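Local coordinates for charybdin (Charybdis maritima, PDB 2B7U), which is a plant protein of the ribosome-inactivating protein family, at residues A123-Y133 / R152-Q163. Sequence-based numbering, arbitrary orientation.
Sequences AAQQDILDISY and RDRARSLIVVSQ
With CG of R156 trans to the backbone N (chi1 -174°) and the chain straight as far as NE, the arginine reaches from helix 151-170 to meet Q126, whose own CG is likewise trans (chi1 -176°) and whose extended side chain brings its amide from the facing loop. This loop of the ribosome-inactivating protein fold begins in the Schellman motif that ends helix 117-124, with Q125 at positive phi as its C-prime residue. NE of R156 donates to OE1 of Q126 at 3.0 Å, nearly in the guanidinium plane but well above the carbonyl plane. The same amide gives a weak bond from NE2 to O of D130, and I131 lays CG2 over one face of the guanidinium; the long arginine thus suits a place where its aliphatic part packs and its polar end bonds. Nearer the end of helix 117-124, A124 is a knob set among R152, A155, R156 and I159, where a lone methyl lets the backbones come close. Beyond it the branched I128 and I131 both bring CD1 to within 3.7 Å of I159 CD1, and I131 CG2 meets V160 CG2, making a buried apolar layer. Y133 sets its ring edge against CA of V160 and CE2 3.6 Å from CG of Q163, whose NE2 is bonded to E199. The tyrosine is apolar along the ring and polar at its end: its OH donates to O of I128 at 2.7 Å while touching CG2 of I159.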
loop_
_atom_site.group_PDB
_atom_site.type_symbol
_atom_site.label_atom_id
_atom_site.label_comp_id
_atom_site.label_asym_id
_atom_site.label_seq_id
_atom_site.Cartn_x
_atom_site.Cartn_y
_atom_site.Cartn_z
ATOM N N ALA A 123 -6.777 16.268 4.898
ATOM C CA ALA A 123 -5.793 16.672 5.910
ATOM C C ALA A 123 -4.588 17.339 5.256
ATOM O O ALA A 123 -4.050 18.317 5.766
ATOM C CB ALA A 123 -5.354 15.475 6.746
ATOM N N ALA A 124 -4.168 16.806 4.111
ATOM C CA ALA A 124 -3.069 17.400 3.356
ATOM C C ALA A 124 -3.456 18.704 2.664
ATOM O O ALA A 124 -2.587 19.488 2.263
ATOM C CB ALA A 124 -2.557 16.411 2.326
ATOM N N GLN A 125 -4.758 18.948 2.569
ATOM C CA GLN A 125 -5.322 20.063 1.805
ATOM C C GLN A 125 -4.726 20.087 0.393
ATOM O O GLN A 125 -4.400 21.152 -0.144
ATOM C CB GLN A 125 -5.147 21.381 2.562
ATOM C CG GLN A 125 -5.734 21.297 3.969
ATOM C CD GLN A 125 -5.553 22.560 4.789
ATOM O OE1 GLN A 125 -5.024 23.561 4.301
ATOM N NE2 GLN A 125 -6.009 22.518 6.043
ATOM N N GLN A 126 -4.597 18.893 -0.188
ATOM C CA GLN A 126 -3.953 18.719 -1.487
ATOM C C GLN A 126 -4.402 17.392 -2.078
ATOM O O GLN A 126 -4.487 16.404 -1.356
ATOM C CB GLN A 126 -2.431 18.725 -1.339
ATOM C CG GLN A 126 -1.690 18.647 -2.680
ATOM C CD GLN A 126 -0.223 19.039 -2.591
ATOM O OE1 GLN A 126 0.337 19.195 -1.507
ATOM N NE2 GLN A 126 0.409 19.205 -3.744
ATOM N N ASP A 127 -4.673 17.395 -3.384
ATOM C CA ASP A 127 -5.167 16.209 -4.096
ATOM C C ASP A 127 -4.057 15.185 -4.360
ATOM O O ASP A 127 -2.903 15.556 -4.609
ATOM C CB ASP A 127 -5.800 16.628 -5.425
ATOM C CG ASP A 127 -7.010 17.540 -5.241
ATOM O OD1 ASP A 127 -7.176 18.485 -6.058
ATOM O OD2 ASP A 127 -7.793 17.311 -4.280
ATOM N N ILE A 128 -4.411 13.901 -4.310
ATOM C CA ILE A 128 -3.449 12.821 -4.563
ATOM C C ILE A 128 -2.768 13.010 -5.922
ATOM O O ILE A 128 -1.564 12.792 -6.053
ATOM C CB ILE A 128 -4.115 11.406 -4.452
ATOM C CG1 ILE A 128 -3.947 10.840 -3.040
ATOM C CG2 ILE A 128 -3.491 10.375 -5.393
ATOM C CD1 ILE A 128 -4.486 11.697 -1.975
ATOM N N LEU A 129 -3.533 13.446 -6.913
ATOM C CA LEU A 129 -3.015 13.624 -8.261
ATOM C C LEU A 129 -2.142 14.869 -8.432
ATOM O O LEU A 129 -1.518 15.025 -9.482
ATOM C CB LEU A 129 -4.165 13.639 -9.277
ATOM C CG LEU A 129 -4.968 12.335 -9.378
ATOM C CD1 LEU A 129 -6.058 12.452 -10.439
ATOM C CD2 LEU A 129 -4.083 11.113 -9.673
ATOM N N ASP A 130 -2.078 15.735 -7.416
ATOM C CA ASP A 130 -1.319 16.985 -7.509
ATOM C C ASP A 130 -0.038 16.922 -6.683
ATOM O O ASP A 130 0.667 17.928 -6.523
ATOM C CB ASP A 130 -2.192 18.166 -7.067
ATOM C CG ASP A 130 -3.259 18.533 -8.105
ATOM O OD1 ASP A 130 -3.061 18.283 -9.322
ATOM O OD2 ASP A 130 -4.310 19.093 -7.706
ATOM N N ILE A 131 0.252 15.737 -6.156
ATOM C CA ILE A 131 1.429 15.494 -5.338
ATOM C C ILE A 131 2.492 14.800 -6.182
ATOM O O ILE A 131 2.174 13.977 -7.043
ATOM C CB ILE A 131 1.039 14.628 -4.113
ATOM C CG1 ILE A 131 0.165 15.450 -3.163
ATOM C CG2 ILE A 131 2.271 14.072 -3.388
ATOM C CD1 ILE A 131 -0.469 14.662 -2.055
ATOM N N SER A 132 3.760 15.119 -5.929
ATOM C CA SER A 132 4.842 14.525 -6.704
ATOM C C SER A 132 5.364 13.284 -6.021
ATOM O O SER A 132 5.458 13.244 -4.792
ATOM C CB SER A 132 5.995 15.519 -6.896
ATOM O OG SER A 132 7.045 14.899 -7.631
ATOM N N TYR A 133 5.711 12.269 -6.829
ATOM C CA TYR A 133 6.127 10.959 -6.320
ATOM C C TYR A 133 7.468 10.514 -6.878
ATOM O O TYR A 133 7.620 9.388 -7.344
ATOM C CB TYR A 133 5.080 9.911 -6.658
ATOM C CG TYR A 133 3.725 10.253 -6.128
ATOM C CD1 TYR A 133 2.690 10.618 -6.977
ATOM C CD2 TYR A 133 3.462 10.187 -4.779
ATOM C CE1 TYR A 133 1.445 10.923 -6.470
ATOM C CE2 TYR A 133 2.223 10.479 -4.276
ATOM C CZ TYR A 133 1.211 10.840 -5.126
ATOM O OH TYR A 133 -0.015 11.154 -4.610
ATOM N N ARG A 152 -0.794 19.030 7.838
ATOM C CA ARG A 152 -0.620 19.010 6.364
ATOM C C ARG A 152 0.636 18.254 5.933
ATOM O O ARG A 152 0.573 17.408 5.034
ATOM C CB ARG A 152 -0.521 20.414 5.772
ATOM C CG ARG A 152 -1.797 21.173 5.629
ATOM C CD ARG A 152 -1.678 22.101 4.419
ATOM N NE ARG A 152 -2.153 23.446 4.689
ATOM C CZ ARG A 152 -1.939 24.490 3.886
ATOM N NH1 ARG A 152 -1.247 24.347 2.749
ATOM N NH2 ARG A 152 -2.415 25.687 4.218
ATOM N N ASP A 153 1.775 18.595 6.554
ATOM C CA ASP A 153 3.065 17.981 6.232
ATOM C C ASP A 153 2.995 16.473 6.476
ATOM O O ASP A 153 3.506 15.669 5.674
ATOM C CB ASP A 153 4.183 18.505 7.136
ATOM C CG ASP A 153 4.647 19.925 6.807
ATOM O OD1 ASP A 153 4.329 20.458 5.742
ATOM O OD2 ASP A 153 5.384 20.497 7.651
ATOM N N ARG A 154 2.379 16.084 7.595
ATOM C CA ARG A 154 2.294 14.662 7.938
ATOM C C ARG A 154 1.441 13.917 6.927
ATOM O O ARG A 154 1.847 12.868 6.402
ATOM C CB ARG A 154 1.708 14.461 9.326
ATOM C CG ARG A 154 2.590 14.976 10.451
ATOM C CD ARG A 154 1.809 14.966 11.762
ATOM N NE ARG A 154 2.713 15.006 12.915
ATOM C CZ ARG A 154 2.341 14.871 14.185
ATOM N NH1 ARG A 154 1.065 14.795 14.533
ATOM N NH2 ARG A 154 3.273 14.819 15.131
ATOM N N ALA A 155 0.268 14.463 6.642
ATOM C CA ALA A 155 -0.667 13.801 5.725
ATOM C C ALA A 155 -0.087 13.720 4.307
ATOM O O ALA A 155 -0.172 12.672 3.638
ATOM C CB ALA A 155 -1.986 14.516 5.721
ATOM N N ARG A 156 0.542 14.792 3.839
ATOM C CA ARG A 156 1.111 14.780 2.498
ATOM C C ARG A 156 2.188 13.716 2.398
ATOM O O ARG A 156 2.283 12.953 1.429
ATOM C CB ARG A 156 1.702 16.135 2.130
ATOM C CG ARG A 156 2.180 16.196 0.678
ATOM C CD ARG A 156 2.841 17.535 0.369
ATOM N NE ARG A 156 2.946 17.771 -1.070
ATOM C CZ ARG A 156 3.825 17.172 -1.869
ATOM N NH1 ARG A 156 3.842 17.447 -3.181
ATOM N NH2 ARG A 156 4.688 16.299 -1.358
ATOM N N SER A 157 3.027 13.663 3.422
ATOM C CA SER A 157 4.113 12.734 3.438
ATOM C C SER A 157 3.620 11.284 3.487
ATOM O O SER A 157 4.220 10.404 2.859
ATOM C CB SER A 157 5.016 13.034 4.620
ATOM O OG SER A 157 5.574 14.330 4.491
ATOM N N LEU A 158 2.564 11.035 4.266
ATOM C CA LEU A 158 1.960 9.699 4.316
ATOM C C LEU A 158 1.332 9.289 2.975
ATOM O O LEU A 158 1.389 8.100 2.600
ATOM C CB LEU A 158 0.954 9.614 5.473
ATOM C CG LEU A 158 1.577 9.645 6.880
ATOM C CD1 LEU A 158 0.491 9.800 7.976
ATOM C CD2 LEU A 158 2.442 8.398 7.191
ATOM N N ILE A 159 0.802 10.258 2.220
ATOM C CA ILE A 159 0.333 9.972 0.872
ATOM C C ILE A 159 1.498 9.486 -0.005
ATOM O O ILE A 159 1.379 8.499 -0.722
ATOM C CB ILE A 159 -0.340 11.189 0.215
ATOM C CG1 ILE A 159 -1.617 11.532 0.960
ATOM C CG2 ILE A 159 -0.632 10.911 -1.234
ATOM C CD1 ILE A 159 -2.177 12.871 0.671
ATOM N N VAL A 160 2.626 10.192 0.062
ATOM C CA VAL A 160 3.765 9.798 -0.745
ATOM C C VAL A 160 4.231 8.378 -0.378
ATOM O O VAL A 160 4.462 7.532 -1.252
ATOM C CB VAL A 160 4.927 10.830 -0.602
ATOM C CG1 VAL A 160 6.176 10.310 -1.241
ATOM C CG2 VAL A 160 4.508 12.147 -1.226
ATOM N N VAL A 161 4.359 8.091 0.917
ATOM C CA VAL A 161 4.762 6.758 1.325
ATOM C C VAL A 161 3.727 5.695 0.909
ATOM O O VAL A 161 4.070 4.635 0.358
ATOM C CB VAL A 161 5.009 6.707 2.833
ATOM C CG1 VAL A 161 5.168 5.266 3.294
ATOM C CG2 VAL A 161 6.210 7.578 3.206
ATOM N N SER A 162 2.456 5.970 1.130
ATOM C CA SER A 162 1.401 5.029 0.739
ATOM C C SER A 162 1.441 4.750 -0.760
ATOM O O SER A 162 1.307 3.589 -1.173
ATOM C CB SER A 162 0.036 5.559 1.145
ATOM O OG SER A 162 -0.964 4.571 0.915
ATOM N N GLN A 163 1.587 5.785 -1.587
ATOM C CA GLN A 163 1.603 5.599 -3.026
ATOM C C GLN A 163 2.836 4.827 -3.455
ATOM O O GLN A 163 2.757 3.832 -4.184
ATOM C CB GLN A 163 1.521 6.925 -3.752
ATOM C CG GLN A 163 0.189 7.622 -3.636
ATOM C CD GLN A 163 -0.871 6.941 -4.452
ATOM O OE1 GLN A 163 -0.575 6.311 -5.468
ATOM N NE2 GLN A 163 -2.130 7.028 -3.999
#